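Local coordinates for CDGSH iron-sulfur domain-containing protein 3, mitochondrial (Homo sapiens, PDB 6AVJ) that carries two [2Fe-2S] clusters, can pass them to apoferredoxins, and helps keep free iron and reactive oxygen species at normal levels in mitochondria, at residues A[38-43]-A[47-52]; A[60-65]-A[71-76]; A[65-70]-A[81-86]. The protein carries 2 engineered substitutions. All blocks are in the same frame, centred on the assembly; numbering follows the deposited sequence.

How the contacts relate
Contact 1 belongs to the first iron-sulfur site and contacts 2 and 3 to the second, on opposite sides of the chain's centre. Contact 1 lies at the surface and has no hydrogen bond between its segments, whereas contact 2 is partly buried and rests on two backbone bonds. Contact 3 is buried yet wholly apolar across its segments. Contacts 2 and 3 share Cys65 and one cluster, and are tied further by Thr68 OG1 to Tyr73 O (2.7 Å), a probable hydrogen bond. The centres of contacts 1 and 2 are about 17 Å apart, but Leu50 CD2 of contact 1 meets Pro72 N of contact 2 at 3.8 Å, packing one half against the other.

Contact 1 (A[38-43]-A[47-52]); sequences GSCFFQ and LSPLKF. Engineered in segment 38-43: Cys40 (natural residue His). With FES (Fe2/s2 (inorganic) cluster), chain D.
Phe41 reaches Pro49 with the far end of its ring: CZ stands 3.6 Å from Pro49 CD, and the two side chains cross at about a right angle. Beside them Cys40 makes the inner, tightly packed part of the contact. Its CB lies 3.6 Å from Leu47 O, and its SG is 2.4 Å from FE1 of the cluster. With chi1 at 45°, SG sits between the backbone N and the carbonyl carbon, a rotation that turns the sulfur to the metal while CB stays against Leu47 O. The same sulfur lies over the centre of one face of the Phe41 ring, 3.6 Å above its plane, so the ring has Cys40 SG over one face and Pro49 CD near its CZ. Pro49 CB in turn approaches the bridging sulfide S1 at 4.0 Å.

These residues close one end of the first CDGSH motif of a NEET protein. Cys36 is the other ligand of FE1, and Cys40 is an engineered residue at the position of the natural histidine. Gly38, at the N-cap of helix 39-42, has phi 94°, a backbone angle that calls for glycine, and its carbonyl O accepts from both Phe41 N and Phe42 N.

The outer side, formed by Phe41 and Ser48, is the more exposed. Ser48 CB meets Phe41 CE2 at 3.8 Å, at the ring edge and near its plane, while Leu47 O approaches CE2 obliquely from 3.9 Å. No hydrogen bond joins the two segments here; Leu47 N instead hydrogen-bonds to Thr45 OG1 in the intervening turn, and that hydroxyl also bonds Cys40 O.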
loop_
_atom_site.group_PDB
_atom_site.type_symbol
_atom_site.label_atom_id
_atom_site.label_comp_id
_atom_site.label_asym_id
_atom_site.label_seq_id
_atom_site.Cartn_x
_atom_site.Cartn_y
_atom_site.Cartn_z
ATOM N N GLY A 38 -6.940 -9.762 -1.064
ATOM C CA GLY A 38 -8.228 -10.005 -1.704
ATOM C C GLY A 38 -9.382 -9.189 -1.157
ATOM O O GLY A 38 -10.473 -9.229 -1.736
ATOM N N SER A 39 -9.168 -8.424 -0.083
ATOM C CA SER A 39 -10.251 -7.622 0.489
ATOM C C SER A 39 -10.863 -6.697 -0.542
ATOM O O SER A 39 -12.077 -6.443 -0.511
ATOM C CB SER A 39 -9.739 -6.801 1.667
ATOM O OG SER A 39 -9.271 -7.645 2.703
ATOM N N CYS A 40 -10.023 -6.140 -1.432
ATOM C CA CYS A 40 -10.514 -5.296 -2.529
ATOM C C CYS A 40 -11.631 -5.975 -3.293
ATOM O O CYS A 40 -12.562 -5.302 -3.758
ATOM C CB CYS A 40 -9.369 -4.959 -3.491
ATOM S SG CYS A 40 -8.391 -6.421 -3.867
ATOM N N PHE A 41 -11.543 -7.309 -3.445
ATOM C CA PHE A 41 -12.497 -8.103 -4.217
ATOM C C PHE A 41 -13.678 -8.554 -3.365
ATOM O O PHE A 41 -14.827 -8.500 -3.819
ATOM C CB PHE A 41 -11.805 -9.349 -4.837
ATOM C CG PHE A 41 -10.591 -9.031 -5.665
ATOM C CD1 PHE A 41 -9.411 -9.786 -5.528
ATOM C CD2 PHE A 41 -10.604 -7.975 -6.595
ATOM C CE1 PHE A 41 -8.275 -9.490 -6.298
ATOM C CE2 PHE A 41 -9.464 -7.684 -7.364
ATOM C CZ PHE A 41 -8.310 -8.441 -7.209
ATOM N N PHE A 42 -13.399 -9.046 -2.147
ATOM C CA PHE A 42 -14.451 -9.582 -1.280
ATOM C C PHE A 42 -15.443 -8.502 -0.888
ATOM O O PHE A 42 -16.624 -8.799 -0.653
ATOM C CB PHE A 42 -13.856 -10.189 0.007
ATOM C CG PHE A 42 -12.776 -11.236 -0.235
ATOM C CD1 PHE A 42 -12.850 -12.096 -1.312
ATOM C CD2 PHE A 42 -11.690 -11.327 0.609
ATOM C CE1 PHE A 42 -11.853 -13.052 -1.531
ATOM C CE2 PHE A 42 -10.692 -12.274 0.397
ATOM C CZ PHE A 42 -10.781 -13.137 -0.680
ATOM N N GLN A 43 -14.965 -7.260 -0.760
ATOM C CA GLN A 43 -15.776 -6.102 -0.405
ATOM C C GLN A 43 -16.235 -5.325 -1.625
ATOM O O GLN A 43 -16.820 -4.241 -1.485
ATOM C CB GLN A 43 -14.984 -5.205 0.553
ATOM C CG GLN A 43 -14.613 -5.898 1.844
ATOM C CD GLN A 43 -13.824 -5.006 2.848
ATOM O OE1 GLN A 43 -14.076 -3.832 2.968
ATOM N NE2 GLN A 43 -12.966 -5.615 3.629
ATOM N N LEU A 47 -11.638 -1.655 -6.765
ATOM C CA LEU A 47 -10.187 -1.449 -6.834
ATOM C C LEU A 47 -9.521 -2.794 -7.021
ATOM O O LEU A 47 -10.136 -3.838 -6.824
ATOM C CB LEU A 47 -9.677 -0.755 -5.560
ATOM C CG LEU A 47 -10.295 0.632 -5.313
ATOM C CD1 LEU A 47 -9.924 1.163 -3.905
ATOM C CD2 LEU A 47 -9.915 1.646 -6.398
ATOM N N SER A 48 -8.256 -2.772 -7.436
ATOM C CA SER A 48 -7.517 -4.010 -7.586
ATOM C C SER A 48 -6.029 -3.709 -7.390
ATOM O O SER A 48 -5.617 -2.561 -7.546
ATOM C CB SER A 48 -7.785 -4.665 -8.951
ATOM O OG SER A 48 -7.311 -3.835 -9.950
ATOM N N PRO A 49 -5.228 -4.692 -6.975
ATOM C CA PRO A 49 -3.868 -4.386 -6.499
ATOM C C PRO A 49 -2.941 -4.015 -7.653
ATOM O O PRO A 49 -3.190 -4.343 -8.819
ATOM C CB PRO A 49 -3.432 -5.692 -5.826
ATOM C CG PRO A 49 -4.144 -6.734 -6.593
ATOM C CD PRO A 49 -5.528 -6.115 -6.816
ATOM N N LEU A 50 -1.908 -3.255 -7.318
ATOM C CA LEU A 50 -0.892 -2.840 -8.287
ATOM C C LEU A 50 0.113 -3.977 -8.423
ATOM O O LEU A 50 0.957 -4.201 -7.551
ATOM C CB LEU A 50 -0.243 -1.523 -7.851
ATOM C CG LEU A 50 0.805 -0.937 -8.836
ATOM C CD1 LEU A 50 0.079 -0.384 -10.011
ATOM C CD2 LEU A 50 1.602 0.221 -8.193
ATOM N N LYS A 51 0.009 -4.732 -9.513
ATOM C CA LYS A 51 0.904 -5.868 -9.715
ATOM C C LYS A 51 2.248 -5.366 -10.234
ATOM O O LYS A 51 2.301 -4.526 -11.146
ATOM C CB LYS A 51 0.283 -6.890 -10.677
ATOM C CG LYS A 51 1.070 -8.214 -10.790
ATOM C CD LYS A 51 0.328 -9.308 -11.609
ATOM C CE LYS A 51 0.219 -8.892 -13.041
ATOM N NZ LYS A 51 -0.366 -9.989 -13.879
ATOM N N PHE A 52 3.340 -5.852 -9.632
ATOM C CA PHE A 52 4.681 -5.492 -10.096
ATOM C C PHE A 52 5.646 -6.651 -9.882
ATOM O O PHE A 52 5.470 -7.494 -9.003
ATOM C CB PHE A 52 5.257 -4.216 -9.452
ATOM C CG PHE A 52 5.557 -4.326 -7.969
ATOM C CD1 PHE A 52 4.529 -4.257 -7.037
ATOM C CD2 PHE A 52 6.861 -4.491 -7.505
ATOM C CE1 PHE A 52 4.791 -4.326 -5.677
ATOM C CE2 PHE A 52 7.114 -4.597 -6.127
ATOM C CZ PHE A 52 6.099 -4.496 -5.236
HETATM FE FE1 FES D . -6.390 -6.025 -2.663
HETATM FE FE2 FES D . -6.176 -3.863 -1.055
HETATM S S1 FES D . -5.817 -3.918 -3.209
HETATM S S2 FES D . -6.670 -5.922 -0.470
#

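Contact 2 (A[60-65]-A[71-76]); sequences VALCTC and PPYCDG. With FES (Fe2/s2 (inorganic) cluster), chain E.
In the second CDGSH-type motif of this NEET fold, the end of strand 58-62 pairs with the Pro-Pro-Tyr-Cys loop, bringing Cys63 and Cys74 to opposite irons of one cluster. The evidence for pairing is two nearly straight bonds: Cys63 N donates to Pro72 O at 3.0 Å, within the carbonyl plane, and Cys74 N donates to Ala61 O at 2.9 Å, tilted 32° from the plane of the Ala61 carbonyl. They flank Leu62 and Tyr73, a non-hydrogen-bonded antiparallel pair and a single bridge. A cis peptide precedes Pro72.

Beyond the bridge the contact is apolar. Leu62 CD2 meets Tyr73 CD1 obliquely at 3.8 Å, and Val60 CB lies at the edge of the same ring, 4.1 Å from CE1. The ring is directed there by chi1 of -56°, which places CG beside the backbone N, and Pro72 CG sits over the centre of one face. Replacing Tyr73 by an alanine would probably open a gap beside Leu62 CD2 and Val60 and leave Pro72 without the ring it packs on.

At the cluster, Cys63 SG binds FE2 at 2.3 Å, while Cys74 SG and the engineered Cys78 hold FE1. Both Cys63 and Cys74 have SG anti to the backbone N, a rotation that sets each sulfur at its iron. Gly76 N makes a weak hydrogen bond to Cys74 SG, 3.5 Å long.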
loop_
_atom_site.group_PDB
_atom_site.type_symbol
_atom_site.label_atom_id
_atom_site.label_comp_id
_atom_site.label_asym_id
_atom_site.label_seq_id
_atom_site.Cartn_x
_atom_site.Cartn_y
_atom_site.Cartn_z
ATOM N N VAL A 60 13.115 -2.589 0.276
ATOM C CA VAL A 60 12.395 -1.384 -0.116
ATOM C C VAL A 60 11.414 -1.049 1.003
ATOM O O VAL A 60 11.152 -1.855 1.887
ATOM C CB VAL A 60 11.636 -1.537 -1.436
ATOM C CG1 VAL A 60 12.597 -1.932 -2.561
ATOM C CG2 VAL A 60 10.535 -2.547 -1.274
ATOM N N ALA A 61 10.855 0.136 0.931
ATOM C CA ALA A 61 9.795 0.560 1.865
ATOM C C ALA A 61 8.517 0.756 1.063
ATOM O O ALA A 61 8.482 1.598 0.161
ATOM C CB ALA A 61 10.178 1.848 2.575
ATOM N N LEU A 62 7.502 -0.070 1.327
ATOM C CA LEU A 62 6.228 0.012 0.609
ATOM C C LEU A 62 5.193 0.827 1.380
ATOM O O LEU A 62 5.101 0.755 2.602
ATOM C CB LEU A 62 5.679 -1.392 0.307
ATOM C CG LEU A 62 6.602 -2.194 -0.658
ATOM C CD1 LEU A 62 6.115 -3.562 -0.971
ATOM C CD2 LEU A 62 6.972 -1.407 -1.901
ATOM N N CYS A 63 4.377 1.565 0.638
ATOM C CA CYS A 63 3.471 2.532 1.238
ATOM C C CYS A 63 2.256 1.829 1.836
ATOM O O CYS A 63 1.631 0.951 1.196
ATOM C CB CYS A 63 3.042 3.544 0.165
ATOM S SG CYS A 63 1.760 4.679 0.692
ATOM N N THR A 64 1.935 2.218 3.065
ATOM C CA THR A 64 0.769 1.745 3.797
ATOM C C THR A 64 -0.291 2.831 3.990
ATOM O O THR A 64 -1.468 2.500 4.170
ATOM C CB THR A 64 1.185 1.241 5.186
ATOM O OG1 THR A 64 1.875 2.313 5.850
ATOM C CG2 THR A 64 2.095 0.019 5.117
ATOM N N CYS A 65 0.097 4.108 4.002
ATOM C CA CYS A 65 -0.910 5.192 4.106
ATOM C C CYS A 65 -1.737 5.358 2.844
ATOM O O CYS A 65 -2.816 5.983 2.895
ATOM C CB CYS A 65 -0.248 6.515 4.441
ATOM S SG CYS A 65 0.696 7.283 3.027
ATOM N N PRO A 71 3.651 5.183 -6.154
ATOM C CA PRO A 71 3.278 3.828 -5.778
ATOM C C PRO A 71 4.065 2.815 -6.577
ATOM O O PRO A 71 4.317 3.011 -7.775
ATOM C CB PRO A 71 1.787 3.770 -6.133
ATOM C CG PRO A 71 1.674 4.747 -7.252
ATOM C CD PRO A 71 2.559 5.861 -6.869
ATOM N N PRO A 72 4.394 1.656 -5.976
ATOM C CA PRO A 72 3.970 1.178 -4.637
ATOM C C PRO A 72 4.832 1.703 -3.463
ATOM O O PRO A 72 4.622 1.309 -2.315
ATOM C CB PRO A 72 4.142 -0.321 -4.783
ATOM C CG PRO A 72 5.388 -0.405 -5.574
ATOM C CD PRO A 72 5.157 0.616 -6.668
ATOM N N TYR A 73 5.826 2.537 -3.751
ATOM C CA TYR A 73 6.870 2.838 -2.778
ATOM C C TYR A 73 6.474 4.019 -1.892
ATOM O O TYR A 73 5.788 4.951 -2.330
ATOM C CB TYR A 73 8.192 3.188 -3.472
ATOM C CG TYR A 73 8.645 2.095 -4.407
ATOM C CD1 TYR A 73 9.141 0.937 -3.892
ATOM C CD2 TYR A 73 8.518 2.211 -5.796
ATOM C CE1 TYR A 73 9.570 -0.099 -4.704
ATOM C CE2 TYR A 73 8.936 1.137 -6.648
ATOM C CZ TYR A 73 9.464 -0.010 -6.057
ATOM O OH TYR A 73 9.905 -1.103 -6.788
ATOM N N CYS A 74 6.982 3.987 -0.672
ATOM C CA CYS A 74 6.879 5.114 0.259
ATOM C C CYS A 74 7.671 6.277 -0.309
ATOM O O CYS A 74 8.822 6.107 -0.712
ATOM C CB CYS A 74 7.462 4.741 1.630
ATOM S SG CYS A 74 7.399 6.085 2.848
ATOM N N ASP A 75 7.048 7.436 -0.400
ATOM C CA ASP A 75 7.780 8.624 -0.813
ATOM C C ASP A 75 7.771 9.673 0.283
ATOM O O ASP A 75 8.041 10.841 0.008
ATOM C CB ASP A 75 7.226 9.195 -2.121
ATOM C CG ASP A 75 5.873 9.861 -1.962
ATOM O OD1 ASP A 75 5.260 9.819 -0.858
ATOM O OD2 ASP A 75 5.383 10.428 -2.974
ATOM N N GLY A 76 7.401 9.304 1.508
ATOM C CA GLY A 76 7.457 10.243 2.607
ATOM C C GLY A 76 6.241 11.143 2.746
ATOM O O GLY A 76 6.211 11.977 3.662
HETATM FE FE1 FES E . 5.141 6.556 3.296
HETATM FE FE2 FES E . 2.597 6.063 2.309
HETATM S S1 FES E . 3.671 5.016 3.952
HETATM S S2 FES E . 4.095 7.532 1.616
#

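Contact 3 (A[65-70]-A[81-86]); sequences CKATQR and ERVQKA. With FES (Fe2/s2 (inorganic) cluster), chain E.
Val83 of helix 81-84 packs on Cys65 and Ala67 in the ligand loop of the second CDGSH-type motif, so that the short helix near the C-terminus rests beside the iron FE2, which is held by Cys63 and Cys65. Along the helix, Glu81 uses its backbone: its O accepts from Lys85 N at 3.0 Å, one turn on. Arg82 lies at the outer side, where NH2 forms a long, weak ion pair with the terminal carboxylate of Leu92, a residue that also packs on both Ala67 and Val83 and adds to the apolar surroundings.

Val83 carries the contact. Its two methyls diverge towards the loop. CG1 stands opposite the backbone N (chi1 171°) and touches Cys65 CB at 3.7 Å, while CG2, beside the backbone N, comes within 4.4 Å of Ala67 CB, a slacker approach. CG1 thus meets the CB of the ligand, while Cys65 SG, 2.4 Å from FE2, faces the metal. That sulfur also accepts from Ala67 N at 3.4 Å with an angle of 162°, a bond that is likely to temper its charge and probably helps to hold the turn that carries Ala67.

Gln84 turns to the rest of the site: its side-chain NE2 bonds Cys78 O, and its backbone O accepts from Lys9 NZ, tying the helix to the N-terminal part of the chain. The helix ends at Gln84; beyond it Ala86 N still donates to Val83 O at 3.0 Å.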
loop_
_atom_site.group_PDB
_atom_site.type_symbol
_atom_site.label_atom_id
_atom_site.label_comp_id
_atom_site.label_asym_id
_atom_site.label_seq_id
_atom_site.Cartn_x
_atom_site.Cartn_y
_atom_site.Cartn_z
ATOM N N CYS A 65 0.097 4.108 4.002
ATOM C CA CYS A 65 -0.910 5.192 4.106
ATOM C C CYS A 65 -1.737 5.358 2.844
ATOM O O CYS A 65 -2.816 5.983 2.895
ATOM C CB CYS A 65 -0.248 6.515 4.441
ATOM S SG CYS A 65 0.696 7.283 3.027
ATOM N N LYS A 66 -1.276 4.763 1.739
ATOM C CA LYS A 66 -1.840 4.710 0.401
ATOM C C LYS A 66 -1.886 6.070 -0.292
ATOM O O LYS A 66 -2.468 6.179 -1.379
ATOM C CB LYS A 66 -3.232 4.051 0.378
ATOM C CG LYS A 66 -3.284 2.663 1.088
ATOM C CD LYS A 66 -2.118 1.766 0.681
ATOM C CE LYS A 66 -2.152 0.416 1.380
ATOM N NZ LYS A 66 -0.903 -0.381 1.052
ATOM N N ALA A 67 -1.202 7.071 0.228
ATOM C CA ALA A 67 -1.175 8.384 -0.399
ATOM C C ALA A 67 0.124 8.696 -1.146
ATOM O O ALA A 67 0.281 9.825 -1.624
ATOM C CB ALA A 67 -1.411 9.458 0.664
ATOM N N THR A 68 1.047 7.744 -1.283
ATOM C CA THR A 68 2.301 8.058 -1.969
ATOM C C THR A 68 2.044 8.557 -3.408
ATOM O O THR A 68 1.117 8.119 -4.096
ATOM C CB THR A 68 3.200 6.831 -2.030
ATOM O OG1 THR A 68 4.375 7.180 -2.788
ATOM C CG2 THR A 68 2.476 5.652 -2.716
ATOM N N GLN A 69 2.922 9.430 -3.895
ATOM C CA GLN A 69 2.874 9.867 -5.277
ATOM C C GLN A 69 3.704 8.977 -6.184
ATOM O O GLN A 69 3.632 9.156 -7.398
ATOM C CB GLN A 69 3.336 11.341 -5.390
ATOM C CG GLN A 69 2.349 12.358 -4.720
ATOM C CD GLN A 69 1.171 12.748 -5.630
ATOM O OE1 GLN A 69 1.214 12.587 -6.879
ATOM N NE2 GLN A 69 0.106 13.242 -5.007
ATOM N N ARG A 70 4.406 7.999 -5.625
ATOM C CA ARG A 70 5.207 7.065 -6.408
ATOM C C ARG A 70 4.904 5.607 -6.005
ATOM O O ARG A 70 5.789 4.881 -5.567
ATOM C CB ARG A 70 6.697 7.391 -6.244
ATOM C CG ARG A 70 7.038 8.840 -6.576
ATOM C CD ARG A 70 8.528 9.137 -6.541
ATOM N NE ARG A 70 8.821 10.414 -7.191
ATOM C CZ ARG A 70 9.978 11.064 -7.094
ATOM N NH1 ARG A 70 10.968 10.562 -6.369
ATOM N NH2 ARG A 70 10.141 12.220 -7.720
ATOM N N GLU A 81 1.761 16.307 7.954
ATOM C CA GLU A 81 0.791 16.399 9.048
ATOM C C GLU A 81 -0.551 15.843 8.619
ATOM O O GLU A 81 -1.279 15.219 9.408
ATOM C CB GLU A 81 0.650 17.845 9.504
ATOM C CG GLU A 81 1.878 18.367 10.208
ATOM C CD GLU A 81 2.170 17.613 11.494
ATOM O OE1 GLU A 81 1.305 17.610 12.407
ATOM O OE2 GLU A 81 3.243 16.993 11.596
ATOM N N ARG A 82 -0.882 16.013 7.355
ATOM C CA ARG A 82 -2.152 15.493 6.872
ATOM C C ARG A 82 -2.276 13.982 7.137
ATOM O O ARG A 82 -3.317 13.504 7.587
ATOM C CB ARG A 82 -2.262 15.832 5.388
ATOM C CG ARG A 82 -3.494 15.384 4.749
ATOM C CD ARG A 82 -3.716 16.120 3.421
ATOM N NE ARG A 82 -5.079 15.905 2.907
ATOM C CZ ARG A 82 -5.399 15.192 1.824
ATOM N NH1 ARG A 82 -4.460 14.608 1.083
ATOM N NH2 ARG A 82 -6.680 15.073 1.479
ATOM N N VAL A 83 -1.235 13.203 6.828
ATOM C CA VAL A 83 -1.325 11.758 7.036
ATOM C C VAL A 83 -1.163 11.412 8.513
ATOM O O VAL A 83 -1.827 10.509 9.021
ATOM C CB VAL A 83 -0.287 11.014 6.160
ATOM C CG1 VAL A 83 -0.206 9.506 6.537
ATOM C CG2 VAL A 83 -0.681 11.128 4.685
ATOM N N GLN A 84 -0.248 12.072 9.222
ATOM C CA GLN A 84 -0.032 11.665 10.602
ATOM C C GLN A 84 -1.269 11.924 11.470
ATOM O O GLN A 84 -1.490 11.211 12.450
ATOM C CB GLN A 84 1.180 12.379 11.175
ATOM C CG GLN A 84 2.526 11.799 10.689
ATOM C CD GLN A 84 2.616 10.296 10.943
ATOM O OE1 GLN A 84 2.530 9.853 12.097
ATOM N NE2 GLN A 84 2.727 9.505 9.878
ATOM N N LYS A 85 -2.092 12.904 11.105
ATOM C CA LYS A 85 -3.334 13.198 11.827
ATOM C C LYS A 85 -4.506 12.390 11.330
ATOM O O LYS A 85 -5.605 12.543 11.867
ATOM C CB LYS A 85 -3.706 14.675 11.709
ATOM C CG LYS A 85 -2.767 15.613 12.421
ATOM C CD LYS A 85 -3.093 17.022 12.006
ATOM C CE LYS A 85 -2.222 18.021 12.664
ATOM N NZ LYS A 85 -2.760 19.310 12.267
ATOM N N ALA A 86 -4.326 11.591 10.275
ATOM C CA ALA A 86 -5.447 10.837 9.725
ATOM C C ALA A 86 -5.783 9.674 10.635
ATOM O O ALA A 86 -4.975 9.235 11.442
ATOM C CB ALA A 86 -5.129 10.328 8.308
HETATM FE FE1 FES E . 5.141 6.556 3.296
HETATM FE FE2 FES E . 2.597 6.063 2.309
HETATM S S1 FES E . 3.671 5.016 3.952
HETATM S S2 FES E . 4.095 7.532 1.616
#